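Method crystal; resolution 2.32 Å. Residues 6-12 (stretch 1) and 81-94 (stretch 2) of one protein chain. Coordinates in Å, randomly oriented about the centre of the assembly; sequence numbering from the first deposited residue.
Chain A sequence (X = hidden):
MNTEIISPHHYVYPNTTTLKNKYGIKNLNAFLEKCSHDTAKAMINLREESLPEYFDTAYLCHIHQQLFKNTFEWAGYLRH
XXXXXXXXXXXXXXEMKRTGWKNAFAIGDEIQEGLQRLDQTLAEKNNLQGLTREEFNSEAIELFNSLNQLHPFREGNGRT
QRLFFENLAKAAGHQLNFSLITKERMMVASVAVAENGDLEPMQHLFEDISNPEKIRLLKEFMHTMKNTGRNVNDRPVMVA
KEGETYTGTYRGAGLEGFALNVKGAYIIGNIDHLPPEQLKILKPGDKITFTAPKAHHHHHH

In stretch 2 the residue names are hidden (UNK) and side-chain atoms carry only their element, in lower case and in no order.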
# COMPACT_ATOMS: atom_id res chain seq x y z
N ILE A 6 -31.74 5.11 10.52
CA ILE A 6 -30.46 4.68 9.91
C ILE A 6 -30.00 5.65 8.81
O ILE A 6 -30.82 6.10 8.03
CB ILE A 6 -30.52 3.24 9.29
CG1 ILE A 6 -30.82 2.21 10.35
CG2 ILE A 6 -29.15 2.82 8.71
CD1 ILE A 6 -30.06 0.90 10.14
N SER A 7 -28.69 5.93 8.72
CA SER A 7 -28.21 6.94 7.78
C SER A 7 -26.70 6.98 7.66
O SER A 7 -25.98 6.83 8.66
CB SER A 7 -28.66 8.34 8.19
OG SER A 7 -28.45 9.26 7.15
N PRO A 8 -26.18 7.19 6.44
CA PRO A 8 -24.72 7.37 6.28
C PRO A 8 -24.24 8.60 6.99
O PRO A 8 -23.14 8.60 7.58
CB PRO A 8 -24.54 7.47 4.77
CG PRO A 8 -25.82 6.96 4.17
CD PRO A 8 -26.89 7.22 5.15
N HIS A 9 -25.10 9.62 7.04
CA HIS A 9 -24.77 10.84 7.76
C HIS A 9 -24.38 10.56 9.20
O HIS A 9 -23.67 11.37 9.81
CB HIS A 9 -25.96 11.81 7.73
CG HIS A 9 -26.26 12.37 6.37
ND1 HIS A 9 -26.26 11.61 5.22
CD2 HIS A 9 -26.59 13.63 5.98
CE1 HIS A 9 -26.56 12.37 4.19
NE2 HIS A 9 -26.77 13.60 4.62
N HIS A 10 -24.88 9.46 9.79
CA HIS A 10 -24.61 9.22 11.20
C HIS A 10 -23.15 8.86 11.50
O HIS A 10 -22.78 8.78 12.68
CB HIS A 10 -25.54 8.12 11.73
CG HIS A 10 -26.95 8.58 11.95
ND1 HIS A 10 -28.02 7.72 12.03
CD2 HIS A 10 -27.47 9.83 12.13
CE1 HIS A 10 -29.13 8.40 12.24
NE2 HIS A 10 -28.82 9.69 12.31
N TYR A 11 -22.31 8.63 10.46
CA TYR A 11 -20.87 8.42 10.67
C TYR A 11 -20.09 9.69 11.06
O TYR A 11 -18.99 9.58 11.61
CB TYR A 11 -20.25 7.82 9.40
CG TYR A 11 -20.39 6.32 9.18
CD1 TYR A 11 -19.67 5.42 9.95
CD2 TYR A 11 -21.17 5.81 8.13
CE1 TYR A 11 -19.77 4.03 9.74
CE2 TYR A 11 -21.28 4.41 7.91
CZ TYR A 11 -20.56 3.53 8.71
OH TYR A 11 -20.64 2.15 8.51
N VAL A 12 -20.62 10.90 10.78
CA VAL A 12 -19.92 12.16 10.99
C VAL A 12 -20.61 13.02 12.05
O VAL A 12 -21.82 12.93 12.28
CB VAL A 12 -19.81 12.95 9.67
CG1 VAL A 12 -19.11 12.09 8.60
CG2 VAL A 12 -21.21 13.37 9.23
N UNK A 81 -23.40 -3.24 6.94
CA UNK A 81 -24.00 -3.78 8.16
C UNK A 81 -24.29 -2.61 9.07
O UNK A 81 -23.37 -1.83 9.36
c UNK A 81 -23.83 -5.56 9.95
c UNK A 81 -22.44 -5.66 7.80
c UNK A 81 -23.07 -4.78 8.85
c UNK A 81 -23.45 -6.34 6.97
N UNK A 82 -25.52 -2.42 9.55
CA UNK A 82 -25.83 -1.25 10.38
C UNK A 82 -25.01 -1.26 11.66
O UNK A 82 -24.99 -2.26 12.39
c UNK A 82 -27.32 -1.41 10.68
c UNK A 82 -27.85 -2.23 9.59
c UNK A 82 -26.73 -3.09 9.03
N UNK A 83 -24.35 -0.13 11.94
CA UNK A 83 -23.55 -0.02 13.15
C UNK A 83 -24.15 1.03 14.08
O UNK A 83 -24.44 2.15 13.65
c UNK A 83 -20.42 2.04 15.86
c UNK A 83 -20.50 -0.46 14.67
c UNK A 83 -19.76 -0.24 15.85
c UNK A 83 -21.18 1.83 14.69
c UNK A 83 -21.23 0.57 14.09
c UNK A 83 -22.07 0.33 12.84
c UNK A 83 -19.73 1.01 16.43
N UNK A 84 -24.29 0.68 15.35
CA UNK A 84 -24.88 1.59 16.32
C UNK A 84 -23.81 2.13 17.26
O UNK A 84 -23.21 1.38 18.03
o UNK A 84 -27.05 0.55 16.24
c UNK A 84 -26.51 1.85 18.24
c UNK A 84 -25.98 0.89 17.12
N UNK A 85 -23.61 3.44 17.21
CA UNK A 85 -22.62 4.13 18.02
C UNK A 85 -23.02 4.14 19.51
O UNK A 85 -24.20 4.06 19.87
c UNK A 85 -20.31 5.95 16.24
c UNK A 85 -19.58 6.08 15.04
c UNK A 85 -20.23 5.94 13.83
c UNK A 85 -22.33 5.55 15.00
c UNK A 85 -21.69 5.69 16.22
c UNK A 85 -22.46 5.57 17.52
c UNK A 85 -21.61 5.67 13.80
N UNK A 86 -22.02 4.30 20.37
CA UNK A 86 -22.34 4.48 21.79
C UNK A 86 -23.27 5.66 22.03
O UNK A 86 -23.94 5.69 23.06
c UNK A 86 -21.07 4.65 22.62
N UNK A 87 -23.36 6.61 21.09
CA UNK A 87 -24.28 7.75 21.26
C UNK A 87 -25.73 7.44 20.88
O UNK A 87 -26.56 8.34 20.97
o UNK A 87 -23.04 9.44 18.21
o UNK A 87 -24.54 7.90 18.41
c UNK A 87 -23.79 8.74 18.92
c UNK A 87 -23.80 8.97 20.45
N UNK A 88 -26.04 6.23 20.40
CA UNK A 88 -27.38 5.84 20.08
C UNK A 88 -27.73 5.83 18.60
O UNK A 88 -28.71 5.17 18.23
N UNK A 89 -26.98 6.54 17.75
CA UNK A 89 -27.34 6.63 16.33
C UNK A 89 -26.82 5.42 15.56
O UNK A 89 -25.86 4.76 15.97
o UNK A 89 -25.37 7.80 15.65
c UNK A 89 -27.11 9.11 16.65
c UNK A 89 -26.79 7.91 15.72
N UNK A 90 -27.47 5.11 14.44
CA UNK A 90 -27.12 3.94 13.64
C UNK A 90 -26.79 4.35 12.21
O UNK A 90 -27.60 4.99 11.52
c UNK A 90 -27.72 1.55 13.16
c UNK A 90 -28.24 2.89 13.67
o UNK A 90 -28.66 2.70 15.02
N UNK A 91 -25.60 3.97 11.77
CA UNK A 91 -25.04 4.37 10.50
C UNK A 91 -24.83 3.14 9.63
O UNK A 91 -24.65 2.03 10.13
c UNK A 91 -23.68 5.10 10.74
N UNK A 92 -24.90 3.35 8.32
CA UNK A 92 -24.43 2.39 7.32
C UNK A 92 -24.21 3.16 6.03
O UNK A 92 -24.79 4.23 5.83
c UNK A 92 -25.41 1.24 7.09
N UNK A 93 -23.36 2.62 5.15
CA UNK A 93 -23.19 3.17 3.81
C UNK A 93 -23.16 2.05 2.77
O UNK A 93 -22.13 1.80 2.13
s UNK A 93 -20.45 6.06 2.49
c UNK A 93 -21.85 4.89 2.51
c UNK A 93 -21.07 7.35 3.59
c UNK A 93 -21.94 4.05 3.76
N UNK A 94 -24.31 1.38 2.55
CA UNK A 94 -24.40 0.39 1.44
C UNK A 94 -23.96 0.92 0.07
O UNK A 94 -23.46 0.16 -0.76
c UNK A 94 -26.62 1.25 1.93
c UNK A 94 -25.63 1.71 3.09
c UNK A 94 -25.90 -0.00 1.44

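Position 81 has four side-chain carbons, forked at the first, with one arm two carbons long: isoleucine, I81. Its CA-to-CB bond points away from stretch 1, its side chain makes no contact there, and nothing in this contact selects the type. At 82 three carbons close a ring onto the backbone nitrogen, and CB lies 3.6 Å from CD1 of I6. This is P82, whose ring gives I6 an apolar surface.

Position 83 carries one carbon and then a six-carbon ring without oxygen: phenylalanine, F83. Its backbone matters more here, since F83 N hydrogen-bonds to O of position 91 at 2.8 Å and the N of 91 returns to F83 O at 2.9 Å. At 84 one carbon bears an oxygen and a carbon, out of reach of stretch 1, so this is T84.

Position 85 again shows one carbon and a ring of six carbons. The residue is buried and its CA-to-CB bond points toward stretch 1; the ring touches the side chain of Y11 and the backbone of H10, as suits F85. Its CZ lies 4.0 Å from CD1 of Y11, which sits at the edge of the F85 ring, and its CE2 is 3.5 Å from O of H10. A single side-chain carbon makes 86 an alanine, A86, exposed within a type I turn that begins at F85. At 87 two carbons, the second with two oxygens, give aspartate, D87. Its OD1 accepts from the backbone N of position 89, at 2.9 Å, bracing the turn. Position 88 has no side-chain atoms: G88. With phi at 104° and psi at -21°, a CB would jam against the carbonyl oxygen of D87, so the backbone itself calls for glycine.

At 89 one carbon bears an oxygen and a carbon, and CB rests over a face of the H10 imidazole, 3.9 Å from its centroid: threonine. T89 OG1 donates to OD1 of D87 at 2.9 Å. Position 90 has the same composition and touches the I6 side chain: T90. Its CG2 lies 3.9 Å from CD1 of I6, and its OG1 pairs with OG1 of T84 at 3.0 Å, linking the two strands.

Position 91 has one carbon, CB, 3.7 Å from the centroid of the Y11 ring and over its face; A91 is small enough to fit there. Position 92 also has a lone carbon. Its CA-to-CB bond points away, so mostly backbone faces stretch 1, with O 3.2 Å from CA of P8, though CB still lies 4.4 Å from CG2 of I6: alanine, A92. At 93 two carbons, a sulfur and a last carbon, unbranched, reach P8: methionine. The flexible chain of M93 brings CE to 3.7 Å from CB of P8. Finally, three carbons closing onto the nitrogen identify P94, a type nothing in this contact selects.

The contact turns on T90 O, which accepts hydrogen bonds from S7 N at 3.1 Å and from H10 ND1 at 2.8 Å, the latter nearly straight at 168°. CA of I6 also approaches T90 O, at 3.3 Å, and A91 CA reaches S7 O at 3.2 Å. Around this polar anchor, the rings of H10 and Y11 each receive an aliphatic carbon on one face, so directional bonds and close packing hold the stretches together.

Stretch 2 81-94: IPFTFADGTTAAMP
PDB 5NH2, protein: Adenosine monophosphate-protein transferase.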